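PDB 5ZI1: insecticidal crystal protein Cry7Cal from Bacillus thuringiensis, which acts as a three-domain delta-endotoxin active against the locust Locusta migratoria manilensis, probably by binding receptors and forming pores in gut cell membranes. Local coordinates for residues Leu343-Asp348 with Ser388-Ser393; Ile354-Ser359 with Arg377-Asn382; Lys498-Asn503 with Asn587-Ile592. One frame throughout, in Å; residues are numbered along the deposited sequence.

Interaction 1. Residues Leu343-Asp348 with Ser388-Ser393; sequences LSHTFD and SEDAFS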
loop_
_atom_site.group_PDB
_atom_site.type_symbol
_atom_site.label_atom_id
_atom_site.label_comp_id
_atom_site.label_asym_id
_atom_site.label_seq_id
_atom_site.Cartn_x
_atom_site.Cartn_y
_atom_site.Cartn_z
ATOM N N LEU A 343 -15.844 23.954 22.771
ATOM C CA LEU A 343 -16.460 23.378 21.587
ATOM C C LEU A 343 -15.985 21.944 21.444
ATOM O O LEU A 343 -14.869 21.599 21.847
ATOM C CB LEU A 343 -16.125 24.163 20.312
ATOM C CG LEU A 343 -16.326 25.683 20.332
ATOM C CD1 LEU A 343 -15.517 26.362 19.223
ATOM C CD2 LEU A 343 -17.811 26.058 20.229
ATOM N N SER A 344 -16.842 21.121 20.844
ATOM C CA SER A 344 -16.629 19.685 20.786
ATOM C C SER A 344 -17.449 19.112 19.647
ATOM O O SER A 344 -18.599 19.497 19.456
ATOM C CB SER A 344 -17.023 19.018 22.105
ATOM O OG SER A 344 -16.955 17.606 21.997
ATOM N N HIS A 345 -16.851 18.197 18.891
ATOM C CA HIS A 345 -17.612 17.431 17.917
ATOM C C HIS A 345 -17.095 16.005 17.898
ATOM O O HIS A 345 -15.886 15.763 17.975
ATOM C CB HIS A 345 -17.541 18.037 16.515
ATOM C CG HIS A 345 -18.547 17.460 15.566
ATOM N ND1 HIS A 345 -18.356 16.256 14.909
ATOM C CD2 HIS A 345 -19.768 17.911 15.183
ATOM C CE1 HIS A 345 -19.410 16.006 14.147
ATOM N NE2 HIS A 345 -20.282 16.996 14.296
ATOM N N THR A 346 -18.015 15.061 17.811
ATOM C CA THR A 346 -17.663 13.651 17.737
ATOM C C THR A 346 -18.211 13.101 16.431
ATOM O O THR A 346 -19.419 13.168 16.181
ATOM C CB THR A 346 -18.199 12.878 18.942
ATOM O OG1 THR A 346 -17.630 13.413 20.144
ATOM C CG2 THR A 346 -17.813 11.409 18.847
ATOM N N PHE A 347 -17.318 12.601 15.582
ATOM C CA PHE A 347 -17.721 11.831 14.417
ATOM C C PHE A 347 -17.805 10.360 14.819
ATOM O O PHE A 347 -16.850 9.817 15.382
ATOM C CB PHE A 347 -16.723 11.993 13.272
ATOM C CG PHE A 347 -16.447 13.426 12.834
ATOM C CD1 PHE A 347 -15.467 14.186 13.451
ATOM C CD2 PHE A 347 -17.090 13.959 11.726
ATOM C CE1 PHE A 347 -15.170 15.485 13.004
ATOM C CE2 PHE A 347 -16.794 15.244 11.267
ATOM C CZ PHE A 347 -15.827 16.007 11.903
ATOM N N ASP A 348 -18.937 9.713 14.534
ATOM C CA ASP A 348 -19.103 8.282 14.792
ATOM C C ASP A 348 -18.921 7.551 13.471
ATOM O O ASP A 348 -19.780 7.632 12.585
ATOM C CB ASP A 348 -20.466 7.990 15.412
ATOM C CG ASP A 348 -20.669 8.719 16.736
ATOM O OD1 ASP A 348 -21.498 9.674 16.773
ATOM O OD2 ASP A 348 -20.028 8.329 17.743
ATOM N N SER A 388 -23.360 9.067 3.605
ATOM C CA SER A 388 -23.534 9.889 4.787
ATOM C C SER A 388 -22.524 11.028 4.750
ATOM O O SER A 388 -21.524 10.991 4.028
ATOM C CB SER A 388 -23.381 9.079 6.071
ATOM O OG SER A 388 -22.042 8.634 6.212
ATOM N N GLU A 389 -22.821 12.053 5.529
ATOM C CA GLU A 389 -22.002 13.245 5.628
ATOM C C GLU A 389 -22.021 13.693 7.077
ATOM O O GLU A 389 -23.022 13.527 7.776
ATOM C CB GLU A 389 -22.529 14.355 4.713
ATOM C CG GLU A 389 -21.479 15.307 4.189
ATOM C CD GLU A 389 -21.863 15.907 2.847
ATOM O OE1 GLU A 389 -21.997 17.149 2.766
ATOM O OE2 GLU A 389 -22.032 15.139 1.869
ATOM N N ASP A 390 -20.906 14.234 7.537
ATOM C CA ASP A 390 -20.909 14.843 8.855
ATOM C C ASP A 390 -19.805 15.892 8.924
ATOM O O ASP A 390 -18.775 15.783 8.247
ATOM C CB ASP A 390 -20.766 13.793 9.961
ATOM C CG ASP A 390 -21.113 14.359 11.323
ATOM O OD1 ASP A 390 -21.680 15.468 11.346
ATOM O OD2 ASP A 390 -20.839 13.723 12.361
ATOM N N ALA A 391 -20.033 16.913 9.743
ATOM C CA ALA A 391 -19.146 18.066 9.739
ATOM C C ALA A 391 -19.286 18.826 11.048
ATOM O O ALA A 391 -20.189 18.581 11.850
ATOM C CB ALA A 391 -19.430 18.985 8.550
ATOM N N PHE A 392 -18.325 19.709 11.277
ATOM C CA PHE A 392 -18.432 20.762 12.270
ATOM C C PHE A 392 -17.940 22.042 11.623
ATOM O O PHE A 392 -17.017 22.022 10.800
ATOM C CB PHE A 392 -17.638 20.478 13.573
ATOM C CG PHE A 392 -16.142 20.331 13.385
ATOM C CD1 PHE A 392 -15.318 21.443 13.268
ATOM C CD2 PHE A 392 -15.559 19.076 13.394
ATOM C CE1 PHE A 392 -13.942 21.313 13.113
ATOM C CE2 PHE A 392 -14.180 18.929 13.241
ATOM C CZ PHE A 392 -13.373 20.046 13.096
ATOM N N SER A 393 -18.588 23.144 11.976
ATOM C CA SER A 393 -18.243 24.464 11.464
ATOM C C SER A 393 -18.194 25.405 12.654
ATOM O O SER A 393 -19.235 25.727 13.237
ATOM C CB SER A 393 -19.246 24.939 10.423
ATOM O OG SER A 393 -18.655 25.922 9.594
HETATM O O HOH W 1 -20.646 11.171 12.158
#
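The Phe347 ring meets Phe392 rim to rim. Its CZ comes to 3.4 Å from CD2 of Phe392; the planes are 57° apart and neither ring lies over the other's face. His345 completes an aromatic cluster: its ND1 lies over the centre of the Phe347 ring, 3.7 Å above the plane, while its CD2 packs 3.7 Å from CB of Phe392. The CA-CB bond of His345 points toward strand 388-393 and CG is anti to the backbone N (chi1 -167°); the imidazole meets Asp390 tip to tip. There CE1 of His345 is 3.2 Å from Asp390 OD2, which sits at the ring edge. His345 NE2 lies 2.9 Å from the carbonyl O of Ala391, but the angle is too poor for a hydrogen bond. Instead, OD1 of Asp390 receives the N-H of Ala391 from above the carboxylate plane, and OD2 accepts from a water at 2.6 Å. That water takes the N-H of Asp348, bridging the segments.

The strand axes come no closer than 7.9 Å and run antiparallel at 169°, a spacing that fits packing between two sheets. Strand 343-348 is an outer strand paired with 294-306 through backbone hydrogen bonds of His345 with Val301 and Phe347 with Ile299; strand 387-393 borders another sheet, next to 369-382, where Phe347 touches Leu378. Such sheet-on-sheet packing builds the beta prism of domain II.

Interaction 2. Residues Ile354-Ser359 with Arg377-Asn382; sequences IYQTYS and RLYGIN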
loop_
_atom_site.group_PDB
_atom_site.type_symbol
_atom_site.label_atom_id
_atom_site.label_comp_id
_atom_site.label_asym_id
_atom_site.label_seq_id
_atom_site.Cartn_x
_atom_site.Cartn_y
_atom_site.Cartn_z
ATOM N N ILE A 354 -15.040 6.356 5.214
ATOM C CA ILE A 354 -14.876 7.761 4.872
ATOM C C ILE A 354 -13.909 7.825 3.698
ATOM O O ILE A 354 -12.710 7.602 3.863
ATOM C CB ILE A 354 -14.356 8.578 6.055
ATOM C CG1 ILE A 354 -15.250 8.352 7.276
ATOM C CG2 ILE A 354 -14.208 10.079 5.640
ATOM C CD1 ILE A 354 -16.724 8.737 7.044
ATOM N N TYR A 355 -14.437 8.125 2.513
ATOM C CA TYR A 355 -13.684 8.179 1.274
ATOM C C TYR A 355 -13.243 9.587 0.885
ATOM O O TYR A 355 -12.531 9.738 -0.116
ATOM C CB TYR A 355 -14.529 7.583 0.142
ATOM C CG TYR A 355 -15.841 8.323 -0.096
ATOM C CD1 TYR A 355 -15.885 9.453 -0.909
ATOM C CD2 TYR A 355 -17.034 7.894 0.492
ATOM C CE1 TYR A 355 -17.066 10.142 -1.129
ATOM C CE2 TYR A 355 -18.226 8.575 0.268
ATOM C CZ TYR A 355 -18.228 9.705 -0.542
ATOM O OH TYR A 355 -19.391 10.391 -0.787
ATOM N N GLN A 356 -13.643 10.618 1.631
ATOM C CA GLN A 356 -13.278 11.984 1.268
ATOM C C GLN A 356 -13.429 12.893 2.474
ATOM O O GLN A 356 -14.317 12.692 3.304
ATOM C CB GLN A 356 -14.148 12.501 0.120
ATOM C CG GLN A 356 -13.736 13.851 -0.385
ATOM C CD GLN A 356 -14.639 14.366 -1.482
ATOM O OE1 GLN A 356 -14.191 14.560 -2.614
ATOM N NE2 GLN A 356 -15.912 14.608 -1.154
ATOM N N THR A 357 -12.562 13.901 2.558
ATOM C CA THR A 357 -12.688 14.953 3.561
ATOM C C THR A 357 -12.554 16.313 2.893
ATOM O O THR A 357 -11.969 16.449 1.815
ATOM C CB THR A 357 -11.644 14.834 4.687
ATOM O OG1 THR A 357 -10.327 14.975 4.137
ATOM C CG2 THR A 357 -11.751 13.475 5.389
ATOM N N TYR A 358 -13.132 17.322 3.550
ATOM C CA TYR A 358 -13.045 18.721 3.148
ATOM C C TYR A 358 -12.698 19.510 4.393
ATOM O O TYR A 358 -13.274 19.267 5.460
ATOM C CB TYR A 358 -14.359 19.215 2.526
ATOM C CG TYR A 358 -14.458 20.729 2.316
ATOM C CD1 TYR A 358 -13.816 21.355 1.247
ATOM C CD2 TYR A 358 -15.193 21.521 3.190
ATOM C CE1 TYR A 358 -13.890 22.714 1.061
ATOM C CE2 TYR A 358 -15.289 22.900 3.003
ATOM C CZ TYR A 358 -14.639 23.486 1.938
ATOM O OH TYR A 358 -14.739 24.843 1.756
ATOM N N SER A 359 -11.735 20.427 4.278
ATOM C CA SER A 359 -11.310 21.186 5.447
ATOM C C SER A 359 -11.068 22.649 5.090
ATOM O O SER A 359 -10.782 22.988 3.940
ATOM C CB SER A 359 -10.041 20.587 6.071
ATOM O OG SER A 359 -8.933 20.711 5.191
ATOM N N ARG A 377 -15.275 18.402 7.187
ATOM C CA ARG A 377 -16.443 17.662 6.722
ATOM C C ARG A 377 -15.996 16.299 6.196
ATOM O O ARG A 377 -15.078 16.220 5.371
ATOM C CB ARG A 377 -17.155 18.470 5.630
ATOM C CG ARG A 377 -18.408 17.868 5.036
ATOM C CD ARG A 377 -18.793 18.626 3.776
ATOM N NE ARG A 377 -18.884 20.054 4.043
ATOM C CZ ARG A 377 -18.478 21.009 3.209
ATOM N NH1 ARG A 377 -18.620 22.279 3.559
ATOM N NH2 ARG A 377 -17.933 20.707 2.036
ATOM N N LEU A 378 -16.642 15.236 6.667
ATOM C CA LEU A 378 -16.338 13.879 6.238
ATOM C C LEU A 378 -17.440 13.347 5.336
ATOM O O LEU A 378 -18.628 13.563 5.598
ATOM C CB LEU A 378 -16.173 12.927 7.428
ATOM C CG LEU A 378 -15.250 13.250 8.603
ATOM C CD1 LEU A 378 -14.912 11.960 9.336
ATOM C CD2 LEU A 378 -14.007 13.954 8.146
ATOM N N TYR A 379 -17.037 12.638 4.284
ATOM C CA TYR A 379 -17.944 11.954 3.369
ATOM C C TYR A 379 -17.779 10.448 3.542
ATOM O O TYR A 379 -16.669 9.916 3.368
ATOM C CB TYR A 379 -17.659 12.335 1.919
ATOM C CG TYR A 379 -17.781 13.801 1.576
ATOM C CD1 TYR A 379 -16.809 14.717 1.979
ATOM C CD2 TYR A 379 -18.836 14.265 0.797
ATOM C CE1 TYR A 379 -16.900 16.059 1.642
ATOM C CE2 TYR A 379 -18.938 15.619 0.454
ATOM C CZ TYR A 379 -17.969 16.509 0.879
ATOM O OH TYR A 379 -18.059 17.853 0.541
ATOM N N GLY A 380 -18.886 9.758 3.831
ATOM C CA GLY A 380 -18.834 8.353 4.166
ATOM C C GLY A 380 -19.836 7.528 3.380
ATOM O O GLY A 380 -20.783 8.043 2.791
ATOM N N ILE A 381 -19.607 6.217 3.385
ATOM C CA ILE A 381 -20.529 5.265 2.772
ATOM C C ILE A 381 -20.472 3.991 3.586
ATOM O O ILE A 381 -19.390 3.544 3.973
ATOM C CB ILE A 381 -20.188 5.003 1.285
ATOM C CG1 ILE A 381 -21.272 4.134 0.636
ATOM C CG2 ILE A 381 -18.763 4.382 1.119
ATOM C CD1 ILE A 381 -21.085 3.881 -0.859
ATOM N N ASN A 382 -21.622 3.406 3.870
ATOM C CA ASN A 382 -21.616 2.232 4.735
ATOM C C ASN A 382 -21.920 0.977 3.930
ATOM O O ASN A 382 -22.185 1.029 2.726
ATOM C CB ASN A 382 -22.579 2.404 5.925
ATOM C CG ASN A 382 -24.066 2.270 5.554
ATOM O OD1 ASN A 382 -24.444 1.971 4.416
ATOM N ND2 ASN A 382 -24.922 2.492 6.552
#
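Tyr355 turns its ring face to Tyr379, whose CB lies 4.0 Å from the ring centroid in a CH-pi contact over the face. This is the tight end of an antiparallel pairing, where a classic beta bulge sets both Tyr355 and Gln356 opposite Tyr379. The backbone evidence is a bent bond from Tyr355 N to Tyr379 O at 3.0 Å, beside a straighter one from Tyr379 N to Gln356 O at 2.9 Å. On the buried face, CD1 of Ile354 rests 3.6 Å from CA of Gly380, which offers no side chain. Farther along that face Thr357 and Leu378 lie side by side, CG2 of the first 3.6 Å from CD2 of the second. Leu450 and Trp452 of strand 448-454 touch Thr357.

The other face, carrying Gln356, Tyr358, Arg377 and Tyr379, is only partly buried. Gln356 has CG anti to the backbone N (chi1 -175°) and an extended chain, and its NE2 stands 3.1 Å above the centre of the Tyr379 ring. The amide is steeply inclined to that ring, at 76°, and its OE1 is held by Ser409. Beyond it, the Arg377 guanidinium lies nearly parallel to the Tyr358 ring, 13° apart, with Tyr358 CD2 over one guanidinium face, offset toward the rim. Arg377 NH2 donates to Tyr379 OH at 3.2 Å, and this hydroxyl also bonds to Tyr407 OH.

The chemistry is thus divided: aliphatic groups carry the face of Ile354, Thr357 and Leu378, the buried Tyr355 ring packs at the bulge, and Gln356 NE2 probably gains some electrostatic attraction from the Tyr379 ring.

Interaction 3. Residues Lys498-Asn503 with Asn587-Ile592; sequences KIVNNN and NCTIYI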
loop_
_atom_site.group_PDB
_atom_site.type_symbol
_atom_site.label_atom_id
_atom_site.label_comp_id
_atom_site.label_asym_id
_atom_site.label_seq_id
_atom_site.Cartn_x
_atom_site.Cartn_y
_atom_site.Cartn_z
ATOM N N LYS A 498 7.597 -9.524 13.750
ATOM C CA LYS A 498 8.953 -9.932 14.095
ATOM C C LYS A 498 8.922 -10.674 15.424
ATOM O O LYS A 498 8.675 -10.070 16.473
ATOM C CB LYS A 498 9.879 -8.729 14.178
ATOM C CG LYS A 498 11.317 -9.096 14.450
ATOM C CD LYS A 498 12.170 -7.845 14.490
ATOM C CE LYS A 498 12.484 -7.434 15.919
ATOM N NZ LYS A 498 13.904 -7.772 16.279
ATOM N N ILE A 499 9.197 -11.974 15.386
ATOM C CA ILE A 499 9.188 -12.818 16.574
ATOM C C ILE A 499 10.628 -13.143 16.958
ATOM O O ILE A 499 11.404 -13.629 16.125
ATOM C CB ILE A 499 8.384 -14.108 16.336
ATOM C CG1 ILE A 499 7.049 -13.784 15.671
ATOM C CG2 ILE A 499 8.150 -14.863 17.648
ATOM C CD1 ILE A 499 6.465 -14.964 14.943
ATOM N N VAL A 500 10.979 -12.878 18.214
ATOM C CA VAL A 500 12.249 -13.295 18.801
ATOM C C VAL A 500 11.944 -14.365 19.850
ATOM O O VAL A 500 11.282 -14.082 20.857
ATOM C CB VAL A 500 13.006 -12.109 19.416
ATOM C CG1 VAL A 500 14.350 -12.564 19.911
ATOM C CG2 VAL A 500 13.155 -10.968 18.393
ATOM N N ASN A 501 12.446 -15.589 19.624
ATOM C CA ASN A 501 11.926 -16.763 20.331
ATOM C C ASN A 501 12.272 -16.720 21.815
ATOM O O ASN A 501 11.401 -16.938 22.665
ATOM C CB ASN A 501 12.453 -18.047 19.669
ATOM C CG ASN A 501 12.162 -19.321 20.479
ATOM O OD1 ASN A 501 11.273 -19.349 21.335
ATOM N ND2 ASN A 501 12.895 -20.396 20.174
ATOM N N ASN A 502 13.529 -16.413 22.153
ATOM C CA ASN A 502 13.891 -16.358 23.566
ATOM C C ASN A 502 13.097 -15.308 24.341
ATOM O O ASN A 502 13.115 -15.335 25.578
ATOM C CB ASN A 502 15.404 -16.114 23.753
ATOM C CG ASN A 502 15.850 -14.682 23.406
ATOM O OD1 ASN A 502 15.478 -13.704 24.079
ATOM N ND2 ASN A 502 16.702 -14.563 22.382
ATOM N N ASN A 503 12.402 -14.393 23.664
ATOM C CA ASN A 503 11.584 -13.403 24.351
ATOM C C ASN A 503 10.098 -13.735 24.332
ATOM O O ASN A 503 9.310 -13.010 24.955
ATOM C CB ASN A 503 11.801 -12.017 23.742
ATOM C CG ASN A 503 13.135 -11.424 24.118
ATOM O OD1 ASN A 503 13.679 -11.719 25.182
ATOM N ND2 ASN A 503 13.677 -10.586 23.242
ATOM N N ASN A 587 17.462 -20.345 18.811
ATOM C CA ASN A 587 17.500 -18.997 19.369
ATOM C C ASN A 587 17.652 -18.021 18.205
ATOM O O ASN A 587 18.735 -17.527 17.900
ATOM C CB ASN A 587 18.634 -18.872 20.377
ATOM C CG ASN A 587 18.657 -17.530 21.062
ATOM O OD1 ASN A 587 17.812 -16.674 20.803
ATOM N ND2 ASN A 587 19.630 -17.334 21.943
ATOM N N CYS A 588 16.534 -17.750 17.537
ATOM C CA CYS A 588 16.556 -17.045 16.268
ATOM C C CYS A 588 15.462 -15.982 16.245
ATOM O O CYS A 588 14.745 -15.766 17.227
ATOM C CB CYS A 588 16.371 -18.018 15.103
ATOM S SG CYS A 588 14.759 -18.823 15.116
ATOM N N THR A 589 15.346 -15.325 15.094
ATOM C CA THR A 589 14.304 -14.354 14.800
ATOM C C THR A 589 13.485 -14.889 13.635
ATOM O O THR A 589 14.042 -15.450 12.682
ATOM C CB THR A 589 14.922 -12.964 14.478
ATOM O OG1 THR A 589 15.458 -12.403 15.677
ATOM C CG2 THR A 589 13.893 -11.980 13.926
ATOM N N ILE A 590 12.163 -14.752 13.744
ATOM C CA ILE A 590 11.210 -15.198 12.734
ATOM C C ILE A 590 10.366 -14.002 12.322
ATOM O O ILE A 590 9.904 -13.230 13.171
ATOM C CB ILE A 590 10.301 -16.336 13.253
ATOM C CG1 ILE A 590 11.121 -17.562 13.652
ATOM C CG2 ILE A 590 9.261 -16.721 12.223
ATOM C CD1 ILE A 590 11.171 -17.753 15.129
ATOM N N TYR A 591 10.163 -13.849 11.020
ATOM C CA TYR A 591 9.303 -12.810 10.482
ATOM C C TYR A 591 8.124 -13.475 9.798
ATOM O O TYR A 591 8.308 -14.418 9.024
ATOM C CB TYR A 591 10.058 -11.921 9.495
ATOM C CG TYR A 591 11.298 -11.300 10.069
ATOM C CD1 TYR A 591 12.529 -11.951 9.975
ATOM C CD2 TYR A 591 11.246 -10.059 10.710
ATOM C CE1 TYR A 591 13.669 -11.393 10.503
ATOM C CE2 TYR A 591 12.390 -9.480 11.233
ATOM C CZ TYR A 591 13.596 -10.147 11.124
ATOM O OH TYR A 591 14.735 -9.579 11.655
ATOM N N ILE A 592 6.920 -13.003 10.100
ATOM C CA ILE A 592 5.698 -13.519 9.506
ATOM C C ILE A 592 5.128 -12.406 8.645
ATOM O O ILE A 592 4.823 -11.318 9.147
ATOM C CB ILE A 592 4.678 -13.966 10.564
ATOM C CG1 ILE A 592 5.302 -14.938 11.570
ATOM C CG2 ILE A 592 3.420 -14.540 9.897
ATOM C CD1 ILE A 592 5.657 -16.302 11.003
HETATM O O HOH W 2 15.300 -16.064 19.650
#
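Asn587 opens the contact by meeting Asn502: its OD1 accepts from Asn502 ND2 at 2.9 Å. The bond is nearly straight at 168°, and the two amide planes are 88° apart. A water also donates to Asn587 OD1, at 2.8 Å, and to the carbonyl of Cys588, while it accepts from Asn502 N. Cys588 O receives a further, weak bond from Asn501 N at 3.3 Å, just where strand 498-500 gives way to a 3-10 turn. With Thr589 the antiparallel pairing begins, its OG1 lying 3.8 Å from CG2 of Val500. Ile590 forms the hydrogen-bonded pair with Ile499, its N donating to Ile499 O at 2.7 Å and its O receiving Ile499 N. Tyr591 sends CE2 to 3.4 Å from CG of Lys498, whose aliphatic chain runs beside the ring. Ile592 closes the walk on the buried face, its CG1 3.6 Å from Ile499 CD1.

Strands 496-500 and 589-599 are antiparallel neighbours in a mixed sheet of the C-terminal domain, with Tyr591 also bonded through its backbone to Ala529 of strand 521-530. Polar groups thus join the end where Asn502 and Asn587 are exposed, isoleucines the buried face; Lys498 methylenes supply the apolar contact with Tyr591.

In the fold
Interactions 1 and 2 are one neighbourhood of domain II, their centres 11 Å apart. Along the chain, interaction 2 is nested inside the loop closed by interaction 1, and strands 369-382 and 387-393 are neighbours in one sheet. Probable hydrogen bonds tie them directly: Asp390 O to Leu378 N at 2.7 Å and Ser388 N to Gly380 O at 2.9 Å. Interaction 2 therefore knits the sheet that interaction 1 packs against a second one. Interaction 3 belongs to the C-terminal domain, its centre 44 Å from that of interaction 1 and 40 Å from that of interaction 2. The nearest atoms of interactions 2 and 3 remain about 26 Å apart, and interaction 3 does not touch the other two.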